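Local coordinates for 3-oxoacyl-(acyl-carrier protein) synthase II (Thermus thermophilus, PDB 1J3N), which probably catalyses the condensation of malonyl-ACP with a growing acyl chain in fatty acid elongation, acting as a homodimeric beta-ketoacyl synthase, at residues L12-G16 with M335-L339; R66-V72 with M134-A140; E214-F220 with P362-L366; T351-L355 with V386-S391. All blocks are in the same frame, centred on the assembly; numbering follows the deposited sequence.

Contact 1 lies deepest, its centre about 9 Å from the centre of the chain, and is the one closest to the probable active site: its segment 335-339 carries His338, which meets His301 and Cys161 and would complete the Cys-His-His triad of the family. Contact 3, centred about 13 Å from it, touches it directly, Met335 CE lying 3.3 Å from Pro362 O. Contact 4, with its centre about 19 Å from that of contact 1, does not touch it, but helix 343-357 follows helix 333-336 in the chain. Contact 2 lies across the chain's centre from contacts 3 and 4, with centres about 32 and 31 Å away, and reaches the second subunit.

Contact 1 of 4, residues L12-G16 with M335-L339; sequences LTPIG and MIGHL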
loop_
_atom_site.group_PDB
_atom_site.type_symbol
_atom_site.label_atom_id
_atom_site.label_comp_id
_atom_site.label_asym_id
_atom_site.label_seq_id
_atom_site.Cartn_x
_atom_site.Cartn_y
_atom_site.Cartn_z
ATOM N N LEU A 12 1.703 -19.766 6.221
ATOM C CA LEU A 12 2.550 -19.782 7.412
ATOM C C LEU A 12 1.609 -19.312 8.516
ATOM O O LEU A 12 1.399 -18.113 8.689
ATOM C CB LEU A 12 3.728 -18.814 7.256
ATOM C CG LEU A 12 4.783 -18.856 8.363
ATOM C CD1 LEU A 12 5.356 -20.265 8.488
ATOM C CD2 LEU A 12 5.887 -17.862 8.055
ATOM N N THR A 13 1.039 -20.256 9.262
ATOM C CA THR A 13 0.069 -19.907 10.299
ATOM C C THR A 13 0.316 -20.445 11.697
ATOM O O THR A 13 1.158 -21.320 11.904
ATOM C CB THR A 13 -1.350 -20.369 9.883
ATOM O OG1 THR A 13 -1.523 -21.755 10.218
ATOM C CG2 THR A 13 -1.538 -20.201 8.390
ATOM N N PRO A 14 -0.432 -19.914 12.685
ATOM C CA PRO A 14 -0.354 -20.303 14.097
ATOM C C PRO A 14 -0.771 -21.752 14.377
ATOM O O PRO A 14 -0.573 -22.250 15.481
ATOM C CB PRO A 14 -1.284 -19.302 14.780
ATOM C CG PRO A 14 -1.095 -18.077 13.964
ATOM C CD PRO A 14 -1.162 -18.642 12.549
ATOM N N ILE A 15 -1.353 -22.427 13.388
ATOM C CA ILE A 15 -1.766 -23.818 13.587
ATOM C C ILE A 15 -1.168 -24.747 12.545
ATOM O O ILE A 15 -1.592 -25.891 12.412
ATOM C CB ILE A 15 -3.297 -23.978 13.558
ATOM C CG1 ILE A 15 -3.842 -23.652 12.166
ATOM C CG2 ILE A 15 -3.931 -23.072 14.599
ATOM C CD1 ILE A 15 -5.376 -23.724 12.092
ATOM N N GLY A 16 -0.184 -24.251 11.801
ATOM C CA GLY A 16 0.450 -25.088 10.804
ATOM C C GLY A 16 1.341 -24.373 9.811
ATOM O O GLY A 16 0.982 -23.315 9.294
ATOM N N MET A 335 -9.782 -20.027 15.083
ATOM C CA MET A 335 -8.629 -20.901 15.280
ATOM C C MET A 335 -7.252 -20.239 15.289
ATOM O O MET A 335 -6.412 -20.569 16.132
ATOM C CB MET A 335 -8.632 -22.002 14.221
ATOM C CG MET A 335 -9.780 -22.985 14.352
ATOM S SD MET A 335 -9.858 -24.111 12.947
ATOM C CE MET A 335 -10.843 -23.151 11.818
ATOM N N ILE A 336 -7.006 -19.327 14.353
ATOM C CA ILE A 336 -5.699 -18.668 14.272
ATOM C C ILE A 336 -5.686 -17.218 14.729
ATOM O O ILE A 336 -4.648 -16.555 14.687
ATOM C CB ILE A 336 -5.144 -18.695 12.832
ATOM C CG1 ILE A 336 -6.066 -17.891 11.903
ATOM C CG2 ILE A 336 -5.005 -20.133 12.355
ATOM C CD1 ILE A 336 -5.493 -17.681 10.494
ATOM N N GLY A 337 -6.833 -16.715 15.166
ATOM C CA GLY A 337 -6.879 -15.333 15.598
ATOM C C GLY A 337 -6.895 -14.378 14.414
ATOM O O GLY A 337 -7.192 -14.780 13.293
ATOM N N HIS A 338 -6.557 -13.117 14.666
ATOM C CA HIS A 338 -6.559 -12.086 13.632
ATOM C C HIS A 338 -5.130 -11.779 13.194
ATOM O O HIS A 338 -4.341 -11.220 13.968
ATOM C CB HIS A 338 -7.206 -10.815 14.182
ATOM C CG HIS A 338 -7.539 -9.797 13.136
ATOM N ND1 HIS A 338 -6.848 -9.693 11.949
ATOM C CD2 HIS A 338 -8.479 -8.822 13.111
ATOM C CE1 HIS A 338 -7.347 -8.698 11.237
ATOM N NE2 HIS A 338 -8.337 -8.152 11.920
ATOM N N LEU A 339 -4.805 -12.128 11.952
ATOM C CA LEU A 339 -3.468 -11.907 11.438
ATOM C C LEU A 339 -3.279 -10.540 10.815
ATOM O O LEU A 339 -2.336 -10.327 10.052
ATOM C CB LEU A 339 -3.089 -13.008 10.442
ATOM C CG LEU A 339 -2.504 -14.284 11.071
ATOM C CD1 LEU A 339 -3.498 -14.887 12.073
ATOM C CD2 LEU A 339 -2.168 -15.293 9.983
#
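The turn that follows strand 4-13 comes up against the end of helix 333-336, with Pro14 CA 5.6 Å from Ile336 CA and no hydrogen bond between the two segments. Apolar carbons do the work. Ile15 and Ile336 cross at about a right angle, and the tip of the first, CD1, touches the branch methyl CG2 of the second at 3.6 Å. Both isoleucines hold CG1 between the backbone N and the carbonyl carbon (chi1 66° in Ile15), which leaves the CG2 of Ile336 facing its partner. Pro14 lays the CD corner of its ring against the same residue, CD lying 4.0 Å from Ile336 CB, while Leu339 CD2 reaches CD from farther along the chain. The turn is a type I beta turn from Thr13 to Gly16, closing a tight hairpin between strands 4-13 and 16-17 in the thiolase-type fold of this synthase. Thr13 suits its place because its hydroxyl serves twice: OG1 accepts from Ile15 N at 3.2 Å, an ST turn, and donates to a lone pair of Gly16 O, which also takes Thr13 N. Gly16 has backbone angles that would jam any CB against the preceding carbonyl oxygen. The same holds for Gly337, whose positive phi ends the helix and leads the chain to His338, packed on Cys161 and His301. Val346 of helix 343-357 covers Thr13, Ile336 and Leu339.

Contact 2 of 4, residues R66-V72 with M134-A140; sequences RRLDRFV and MMIANMA
Met134 runs its side chain along the backbone of Arg67 and Leu68, just ahead of helix 70-86, whose N-cap is Asp69; both segments belong to the N-terminal half of the thiolase-type fold. From CB, with CG beside the backbone N (chi1 -70°), the methionine first brings CG to 3.1 Å from Arg67 O, a close approach. SD follows at 3.7 Å from the same oxygen. A bend at chi3 then turns the methyl back, and CE ends 3.8 Å from Leu68 N. A flexible, unbranched thioether can follow this bent course. Asp69 faces the end of helix 131-135, its CB touching Met134 O, while OD1 takes the Phe71 N-H at 2.9 Å in a nearly straight bond (171°) on its anti lone pair, and OD2 bonds Thr111 OG1. This is the capping bond that an aspartate can give to the first free N-H groups of a helix. A water links Asp69 N to Met134 O across the gap. Phe71 points into the loop between helices 131-135 and 139-148, and Val72 CG2 rests over one face of its ring and against Met139 CB. Beyond the loop, Met139 packs on Ile267 of the second subunit. Carbonyl oxygens meet the ring at its edge, where the hydrogens are slightly positive: Phe71 CE1 lies 3.3 Å from Met134 O, and CZ 3.4 Å from Ile136 O.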
loop_
_atom_site.group_PDB
_atom_site.type_symbol
_atom_site.label_atom_id
_atom_site.label_comp_id
_atom_site.label_asym_id
_atom_site.label_seq_id
_atom_site.Cartn_x
_atom_site.Cartn_y
_atom_site.Cartn_z
ATOM N N ARG A 66 19.629 -11.777 9.761
ATOM C CA ARG A 66 19.878 -10.650 10.652
ATOM C C ARG A 66 19.549 -9.279 10.072
ATOM O O ARG A 66 19.473 -8.297 10.808
ATOM C CB ARG A 66 21.325 -10.676 11.168
ATOM C CG ARG A 66 21.506 -11.567 12.403
ATOM C CD ARG A 66 21.958 -12.982 12.060
ATOM N NE ARG A 66 23.407 -13.111 12.209
ATOM C CZ ARG A 66 24.094 -14.229 11.977
ATOM N NH1 ARG A 66 23.469 -15.331 11.575
ATOM N NH2 ARG A 66 25.406 -14.253 12.165
ATOM N N ARG A 67 19.346 -9.205 8.762
ATOM C CA ARG A 67 19.004 -7.934 8.140
ATOM C C ARG A 67 17.584 -7.966 7.594
ATOM O O ARG A 67 17.182 -7.106 6.810
ATOM C CB ARG A 67 20.010 -7.600 7.041
ATOM C CG ARG A 67 21.390 -7.313 7.621
ATOM C CD ARG A 67 22.450 -7.070 6.573
ATOM N NE ARG A 67 23.750 -6.858 7.208
ATOM C CZ ARG A 67 24.893 -6.692 6.550
ATOM N NH1 ARG A 67 24.908 -6.712 5.222
ATOM N NH2 ARG A 67 26.026 -6.514 7.223
ATOM N N LEU A 68 16.824 -8.961 8.040
ATOM C CA LEU A 68 15.440 -9.139 7.621
ATOM C C LEU A 68 14.516 -9.102 8.818
ATOM O O LEU A 68 14.687 -9.872 9.763
ATOM C CB LEU A 68 15.250 -10.482 6.915
ATOM C CG LEU A 68 15.863 -10.678 5.534
ATOM C CD1 LEU A 68 15.461 -12.040 4.993
ATOM C CD2 LEU A 68 15.375 -9.589 4.611
ATOM N N ASP A 69 13.541 -8.205 8.782
ATOM C CA ASP A 69 12.587 -8.099 9.871
ATOM C C ASP A 69 11.687 -9.324 9.798
ATOM O O ASP A 69 11.506 -9.907 8.730
ATOM C CB ASP A 69 11.753 -6.821 9.730
ATOM C CG ASP A 69 10.779 -6.629 10.873
ATOM O OD1 ASP A 69 9.735 -7.326 10.896
ATOM O OD2 ASP A 69 11.062 -5.786 11.755
ATOM N N ARG A 70 11.127 -9.717 10.937
ATOM C CA ARG A 70 10.245 -10.873 10.981
ATOM C C ARG A 70 9.126 -10.832 9.922
ATOM O O ARG A 70 8.773 -11.869 9.362
ATOM C CB ARG A 70 9.637 -11.001 12.387
ATOM C CG ARG A 70 8.957 -12.329 12.667
ATOM C CD ARG A 70 8.380 -12.367 14.083
ATOM N NE ARG A 70 9.397 -12.553 15.118
ATOM C CZ ARG A 70 9.900 -13.732 15.478
ATOM N NH1 ARG A 70 9.486 -14.847 14.890
ATOM N NH2 ARG A 70 10.813 -13.798 16.436
ATOM N N PHE A 71 8.564 -9.662 9.624
ATOM C CA PHE A 71 7.477 -9.651 8.637
ATOM C C PHE A 71 7.957 -10.000 7.239
ATOM O O PHE A 71 7.219 -10.596 6.448
ATOM C CB PHE A 71 6.706 -8.319 8.644
ATOM C CG PHE A 71 7.299 -7.232 7.778
ATOM C CD1 PHE A 71 8.394 -6.489 8.208
ATOM C CD2 PHE A 71 6.718 -6.917 6.550
ATOM C CE1 PHE A 71 8.900 -5.448 7.434
ATOM C CE2 PHE A 71 7.215 -5.878 5.763
ATOM C CZ PHE A 71 8.310 -5.139 6.208
ATOM N N VAL A 72 9.197 -9.639 6.936
ATOM C CA VAL A 72 9.763 -9.962 5.636
ATOM C C VAL A 72 10.169 -11.442 5.672
ATOM O O VAL A 72 10.061 -12.149 4.672
ATOM C CB VAL A 72 10.983 -9.063 5.314
ATOM C CG1 VAL A 72 11.760 -9.630 4.132
ATOM C CG2 VAL A 72 10.503 -7.635 4.977
ATOM N N MET A 134 14.711 -2.344 6.480
ATOM C CA MET A 134 14.128 -3.441 7.243
ATOM C C MET A 134 12.702 -3.169 7.717
ATOM O O MET A 134 11.908 -4.094 7.859
ATOM C CB MET A 134 15.000 -3.767 8.470
ATOM C CG MET A 134 16.351 -4.413 8.160
ATOM S SD MET A 134 17.282 -4.763 9.684
ATOM C CE MET A 134 16.241 -6.019 10.453
ATOM N N MET A 135 12.363 -1.903 7.941
ATOM C CA MET A 135 11.031 -1.589 8.449
ATOM C C MET A 135 9.911 -1.210 7.472
ATOM O O MET A 135 8.741 -1.488 7.755
ATOM C CB MET A 135 11.144 -0.511 9.540
ATOM C CG MET A 135 11.281 0.920 9.036
ATOM S SD MET A 135 9.683 1.676 8.652
ATOM C CE MET A 135 10.230 3.352 8.180
ATOM N N ILE A 136 10.237 -0.596 6.336
ATOM C CA ILE A 136 9.184 -0.180 5.409
ATOM C C ILE A 136 8.390 -1.311 4.750
ATOM O O ILE A 136 8.934 -2.348 4.381
ATOM C CB ILE A 136 9.727 0.806 4.335
ATOM C CG1 ILE A 136 10.843 0.171 3.513
ATOM C CG2 ILE A 136 10.269 2.060 5.023
ATOM C CD1 ILE A 136 11.369 1.092 2.423
ATOM N N ALA A 137 7.087 -1.080 4.611
ATOM C CA ALA A 137 6.136 -2.055 4.068
ATOM C C ALA A 137 6.437 -2.715 2.736
ATOM O O ALA A 137 6.149 -3.895 2.559
ATOM C CB ALA A 137 4.729 -1.423 4.009
ATOM N N ASN A 138 7.001 -1.963 1.800
ATOM C CA ASN A 138 7.292 -2.492 0.474
ATOM C C ASN A 138 8.454 -3.477 0.415
ATOM O O ASN A 138 8.770 -3.992 -0.660
ATOM C CB ASN A 138 7.569 -1.331 -0.481
ATOM C CG ASN A 138 8.767 -0.494 -0.045
ATOM O OD1 ASN A 138 9.842 -0.559 -0.647
ATOM N ND2 ASN A 138 8.587 0.283 1.014
ATOM N N MET A 139 9.089 -3.754 1.552
ATOM C CA MET A 139 10.228 -4.665 1.530
ATOM C C MET A 139 9.889 -6.152 1.445
ATOM O O MET A 139 10.765 -6.964 1.171
ATOM C CB MET A 139 11.147 -4.398 2.718
ATOM C CG MET A 139 11.828 -3.045 2.650
ATOM S SD MET A 139 12.572 -2.710 1.053
ATOM C CE MET A 139 14.021 -3.724 1.120
ATOM N N ALA A 140 8.631 -6.512 1.678
ATOM C CA ALA A 140 8.235 -7.906 1.554
ATOM C C ALA A 140 8.171 -8.207 0.051
ATOM O O ALA A 140 8.728 -9.192 -0.426
ATOM C CB ALA A 140 6.883 -8.132 2.202
HETATM O O HOH W 1 13.085 -6.604 6.535
#

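Contact 3 of 4, residues E214-F220 with P362-L366; sequences EKASRPF and PTINL
Asn365 drives its amide against the end of helix 213-216 and the bend that follows, and ND2 is gripped by two carbonyl oxygens. It gives one hydrogen to Glu214 O at 2.7 Å, meeting a lone pair in the carbonyl plane, and the other to Ser217 O at 2.9 Å, from above the carbonyl plane. Both acceptors lie close to the plane of the amide, which fixes its rotation. The backbone of Asn365 has a positive phi (66°), a conformation that asparagine tolerates better than most residues. With an alanine at this position, Glu214 O and Ser217 O would probably lose their shared donor, and the water that links OD1 to Arg218 NH1 its acceptor. The bend and the loop after strand 359-360 come from the N- and C-terminal halves of the fold, which the amide ties together. The Arg218 side chain crosses that of Asn365 at about a right angle, and its guanidinium carries Asn365 O over one face. Its NH1 bonds Lys215 O at 2.8 Å, and NH2 forms a salt bridge with Asp368. Tight apolar packing continues where Pro219 CG meets Thr363 CG2 at 3.8 Å and Leu366 CD1 meets Phe220 CB at 4.2 Å. A water between the segments donates to Pro219 O and Ile364 O. The solvent side is looser, with the long chains of Glu214 and Lys215 exposed.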
loop_
_atom_site.group_PDB
_atom_site.type_symbol
_atom_site.label_atom_id
_atom_site.label_comp_id
_atom_site.label_asym_id
_atom_site.label_seq_id
_atom_site.Cartn_x
_atom_site.Cartn_y
_atom_site.Cartn_z
ATOM N N GLU A 214 -7.180 -20.681 24.226
ATOM C CA GLU A 214 -7.836 -21.309 23.084
ATOM C C GLU A 214 -9.312 -20.959 22.940
ATOM O O GLU A 214 -9.902 -21.179 21.877
ATOM C CB GLU A 214 -7.679 -22.834 23.153
ATOM C CG GLU A 214 -6.236 -23.303 23.136
ATOM C CD GLU A 214 -6.104 -24.810 23.013
ATOM O OE1 GLU A 214 -4.954 -25.300 23.002
ATOM O OE2 GLU A 214 -7.140 -25.505 22.923
ATOM N N LYS A 215 -9.904 -20.413 24.002
ATOM C CA LYS A 215 -11.321 -20.044 23.988
ATOM C C LYS A 215 -11.555 -18.538 23.868
ATOM O O LYS A 215 -12.701 -18.094 23.740
ATOM C CB LYS A 215 -12.012 -20.544 25.265
ATOM C CG LYS A 215 -11.979 -22.054 25.471
ATOM C CD LYS A 215 -12.796 -22.435 26.701
ATOM C CE LYS A 215 -12.832 -23.940 26.933
ATOM N NZ LYS A 215 -13.610 -24.254 28.173
ATOM N N ALA A 216 -10.482 -17.754 23.912
ATOM C CA ALA A 216 -10.596 -16.298 23.829
ATOM C C ALA A 216 -11.263 -15.823 22.533
ATOM O O ALA A 216 -12.244 -15.080 22.575
ATOM C CB ALA A 216 -9.215 -15.653 23.991
ATOM N N SER A 217 -10.735 -16.240 21.387
ATOM C CA SER A 217 -11.323 -15.852 20.099
ATOM C C SER A 217 -12.567 -16.705 19.858
ATOM O O SER A 217 -12.471 -17.867 19.476
ATOM C CB SER A 217 -10.327 -16.072 18.963
ATOM O OG SER A 217 -10.915 -15.725 17.724
ATOM N N ARG A 218 -13.736 -16.110 20.067
ATOM C CA ARG A 218 -15.005 -16.818 19.929
ATOM C C ARG A 218 -16.039 -15.956 19.195
ATOM O O ARG A 218 -17.004 -15.475 19.795
ATOM C CB ARG A 218 -15.513 -17.179 21.332
ATOM C CG ARG A 218 -15.638 -15.967 22.264
ATOM C CD ARG A 218 -15.913 -16.375 23.711
ATOM N NE ARG A 218 -16.895 -17.454 23.805
ATOM C CZ ARG A 218 -16.577 -18.739 23.915
ATOM N NH1 ARG A 218 -15.304 -19.109 23.951
ATOM N NH2 ARG A 218 -17.531 -19.655 23.977
ATOM N N PRO A 219 -15.856 -15.765 17.880
ATOM C CA PRO A 219 -16.776 -14.952 17.077
ATOM C C PRO A 219 -18.212 -15.452 17.033
ATOM O O PRO A 219 -18.470 -16.655 16.977
ATOM C CB PRO A 219 -16.117 -14.942 15.699
ATOM C CG PRO A 219 -15.428 -16.276 15.654
ATOM C CD PRO A 219 -14.825 -16.391 17.032
ATOM N N PHE A 220 -19.137 -14.499 17.064
ATOM C CA PHE A 220 -20.567 -14.762 17.021
ATOM C C PHE A 220 -21.136 -15.321 18.322
ATOM O O PHE A 220 -22.327 -15.610 18.397
ATOM C CB PHE A 220 -20.896 -15.693 15.849
ATOM C CG PHE A 220 -20.295 -15.243 14.539
ATOM C CD1 PHE A 220 -20.551 -13.967 14.040
ATOM C CD2 PHE A 220 -19.432 -16.074 13.832
ATOM C CE1 PHE A 220 -19.951 -13.522 12.859
ATOM C CE2 PHE A 220 -18.825 -15.639 12.646
ATOM C CZ PHE A 220 -19.086 -14.363 12.164
ATOM N N PRO A 362 -14.699 -25.136 10.208
ATOM C CA PRO A 362 -15.575 -24.728 11.314
ATOM C C PRO A 362 -15.208 -23.434 12.028
ATOM O O PRO A 362 -14.106 -22.900 11.878
ATOM C CB PRO A 362 -15.459 -25.899 12.267
ATOM C CG PRO A 362 -13.971 -26.156 12.196
ATOM C CD PRO A 362 -13.699 -26.113 10.686
ATOM N N THR A 363 -16.156 -22.949 12.819
ATOM C CA THR A 363 -15.949 -21.769 13.636
ATOM C C THR A 363 -15.934 -22.410 15.012
ATOM O O THR A 363 -16.994 -22.747 15.548
ATOM C CB THR A 363 -17.139 -20.784 13.568
ATOM O OG1 THR A 363 -17.328 -20.337 12.221
ATOM C CG2 THR A 363 -16.875 -19.575 14.449
ATOM N N ILE A 364 -14.749 -22.620 15.576
ATOM C CA ILE A 364 -14.677 -23.240 16.898
ATOM C C ILE A 364 -15.094 -22.273 18.007
ATOM O O ILE A 364 -15.313 -21.085 17.766
ATOM C CB ILE A 364 -13.250 -23.780 17.208
ATOM C CG1 ILE A 364 -12.258 -22.626 17.355
ATOM C CG2 ILE A 364 -12.797 -24.729 16.092
ATOM C CD1 ILE A 364 -10.892 -23.072 17.873
ATOM N N ASN A 365 -15.217 -22.802 19.221
ATOM C CA ASN A 365 -15.592 -22.025 20.397
ATOM C C ASN A 365 -17.013 -21.470 20.350
ATOM O O ASN A 365 -17.379 -20.621 21.165
ATOM C CB ASN A 365 -14.610 -20.869 20.623
ATOM C CG ASN A 365 -13.203 -21.344 20.966
ATOM O OD1 ASN A 365 -13.017 -22.402 21.577
ATOM N ND2 ASN A 365 -12.205 -20.548 20.593
ATOM N N LEU A 366 -17.807 -21.948 19.399
ATOM C CA LEU A 366 -19.190 -21.505 19.257
ATOM C C LEU A 366 -20.048 -22.214 20.316
ATOM O O LEU A 366 -21.046 -22.862 19.999
ATOM C CB LEU A 366 -19.687 -21.851 17.853
ATOM C CG LEU A 366 -20.907 -21.116 17.313
ATOM C CD1 LEU A 366 -20.538 -19.684 16.966
ATOM C CD2 LEU A 366 -21.413 -21.837 16.086
HETATM O O HOH W 2 -15.310 -22.119 23.831
HETATM O O HOH W 3 -16.926 -18.848 18.542
#

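Contact 4 of 4, residues T351-L355 with V386-S391; sequences TVQAL and VDYALS
Leu355, Thr351 and Ala389 carry most of the surface buried here, as helix 351-355 runs nearly antiparallel to strand 388-391 (166°) at an axis distance of 9.2 Å. Four residues apart, Leu355 and Thr351 fall on the same face of the helix. Leu355 turns its CD2 methyl toward the strand, 3.3 Å from Val386 CG2, closer than usual for two carbons, and the two side chains cross at about a right angle. The same methyl lies 4.1 Å from Ala389 CB. Ala389 suits the strand because its small CB leaves space for two helix residues at once: Thr351 CG2 also comes to it, at 4.0 Å. Thr351 splits its duties: chi1 of -57° sets OG1 beside the backbone N and leaves CG2 anti to it, facing the strand, while OG1 bonds Glu347 O one turn back and sits 3.7 Å from Ser391 OG. A glycine in its place is likely to leave a gap beside Ala389 and free Glu347 O from its hydroxyl partner. At the Leu355-Val386 end a water bonds Ala354 O and, weakly, Val386 N. Strand 388-394 lies between strands 297-299 and 399-406 in the sheet, and Phe405 of the latter also touches Thr351 and Leu355. On another side of the helix, Gln353 bonds Gln26 of helix 19-28, so helix 343-357 meets that helix as well as the sheet of the thiolase-type fold.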
loop_
_atom_site.group_PDB
_atom_site.type_symbol
_atom_site.label_atom_id
_atom_site.label_comp_id
_atom_site.label_asym_id
_atom_site.label_seq_id
_atom_site.Cartn_x
_atom_site.Cartn_y
_atom_site.Cartn_z
ATOM N N THR A 351 -10.359 -20.337 2.277
ATOM C CA THR A 351 -11.543 -20.279 1.420
ATOM C C THR A 351 -11.336 -21.067 0.131
ATOM O O THR A 351 -12.248 -21.734 -0.352
ATOM C CB THR A 351 -11.909 -18.815 1.080
ATOM O OG1 THR A 351 -12.107 -18.083 2.300
ATOM C CG2 THR A 351 -13.187 -18.763 0.257
ATOM N N VAL A 352 -10.134 -20.990 -0.430
ATOM C CA VAL A 352 -9.824 -21.732 -1.645
ATOM C C VAL A 352 -9.764 -23.227 -1.329
ATOM O O VAL A 352 -10.178 -24.048 -2.143
ATOM C CB VAL A 352 -8.467 -21.276 -2.251
ATOM C CG1 VAL A 352 -7.992 -22.263 -3.301
ATOM C CG2 VAL A 352 -8.622 -19.905 -2.867
ATOM N N GLN A 353 -9.257 -23.567 -0.141
ATOM C CA GLN A 353 -9.140 -24.965 0.289
ATOM C C GLN A 353 -10.511 -25.610 0.505
ATOM O O GLN A 353 -10.688 -26.799 0.244
ATOM C CB GLN A 353 -8.321 -25.074 1.582
ATOM C CG GLN A 353 -6.856 -24.663 1.443
ATOM C CD GLN A 353 -6.061 -24.854 2.727
ATOM O OE1 GLN A 353 -6.498 -24.455 3.808
ATOM N NE2 GLN A 353 -4.873 -25.447 2.608
ATOM N N ALA A 354 -11.474 -24.830 0.988
ATOM C CA ALA A 354 -12.820 -25.348 1.215
ATOM C C ALA A 354 -13.499 -25.695 -0.115
ATOM O O ALA A 354 -14.251 -26.661 -0.190
ATOM C CB ALA A 354 -13.658 -24.334 1.976
ATOM N N LEU A 355 -13.244 -24.900 -1.152
ATOM C CA LEU A 355 -13.833 -25.150 -2.470
ATOM C C LEU A 355 -13.200 -26.372 -3.120
ATOM O O LEU A 355 -13.889 -27.258 -3.628
ATOM C CB LEU A 355 -13.624 -23.946 -3.394
ATOM C CG LEU A 355 -14.398 -22.652 -3.140
ATOM C CD1 LEU A 355 -13.885 -21.570 -4.075
ATOM C CD2 LEU A 355 -15.878 -22.882 -3.363
ATOM N N VAL A 386 -19.690 -26.470 -2.720
ATOM C CA VAL A 386 -20.193 -25.175 -3.158
ATOM C C VAL A 386 -19.536 -24.753 -4.473
ATOM O O VAL A 386 -18.426 -25.178 -4.790
ATOM C CB VAL A 386 -19.950 -24.089 -2.083
ATOM C CG1 VAL A 386 -20.796 -24.381 -0.851
ATOM C CG2 VAL A 386 -18.486 -24.048 -1.703
ATOM N N ASP A 387 -20.235 -23.927 -5.241
ATOM C CA ASP A 387 -19.717 -23.443 -6.521
ATOM C C ASP A 387 -19.067 -22.079 -6.351
ATOM O O ASP A 387 -18.116 -21.745 -7.056
ATOM C CB ASP A 387 -20.845 -23.319 -7.544
ATOM C CG ASP A 387 -21.517 -24.643 -7.834
ATOM O OD1 ASP A 387 -20.810 -25.588 -8.244
ATOM O OD2 ASP A 387 -22.751 -24.737 -7.653
ATOM N N TYR A 388 -19.598 -21.299 -5.411
ATOM C CA TYR A 388 -19.100 -19.957 -5.133
ATOM C C TYR A 388 -18.997 -19.662 -3.630
ATOM O O TYR A 388 -19.827 -20.113 -2.819
ATOM C CB TYR A 388 -20.008 -18.916 -5.803
ATOM C CG TYR A 388 -19.938 -18.903 -7.321
ATOM C CD1 TYR A 388 -18.868 -18.305 -7.984
ATOM C CD2 TYR A 388 -20.948 -19.488 -8.094
ATOM C CE1 TYR A 388 -18.800 -18.283 -9.382
ATOM C CE2 TYR A 388 -20.889 -19.474 -9.496
ATOM C CZ TYR A 388 -19.813 -18.868 -10.131
ATOM O OH TYR A 388 -19.747 -18.842 -11.511
ATOM N N ALA A 389 -17.976 -18.889 -3.273
ATOM C CA ALA A 389 -17.732 -18.515 -1.886
ATOM C C ALA A 389 -17.104 -17.128 -1.800
ATOM O O ALA A 389 -16.359 -16.711 -2.702
ATOM C CB ALA A 389 -16.808 -19.535 -1.228
ATOM N N LEU A 390 -17.409 -16.409 -0.722
ATOM C CA LEU A 390 -16.833 -15.087 -0.518
ATOM C C LEU A 390 -15.855 -15.122 0.650
ATOM O O LEU A 390 -15.959 -15.975 1.540
ATOM C CB LEU A 390 -17.920 -14.045 -0.218
ATOM C CG LEU A 390 -18.924 -13.667 -1.311
ATOM C CD1 LEU A 390 -19.777 -12.507 -0.816
ATOM C CD2 LEU A 390 -18.185 -13.278 -2.595
ATOM N N SER A 391 -14.907 -14.192 0.630
ATOM C CA SER A 391 -13.917 -14.036 1.682
ATOM C C SER A 391 -13.993 -12.567 2.091
ATOM O O SER A 391 -13.631 -11.688 1.315
ATOM C CB SER A 391 -12.521 -14.362 1.162
ATOM O OG SER A 391 -11.612 -14.460 2.243
HETATM O O HOH W 4 -17.009 -26.594 -0.616
#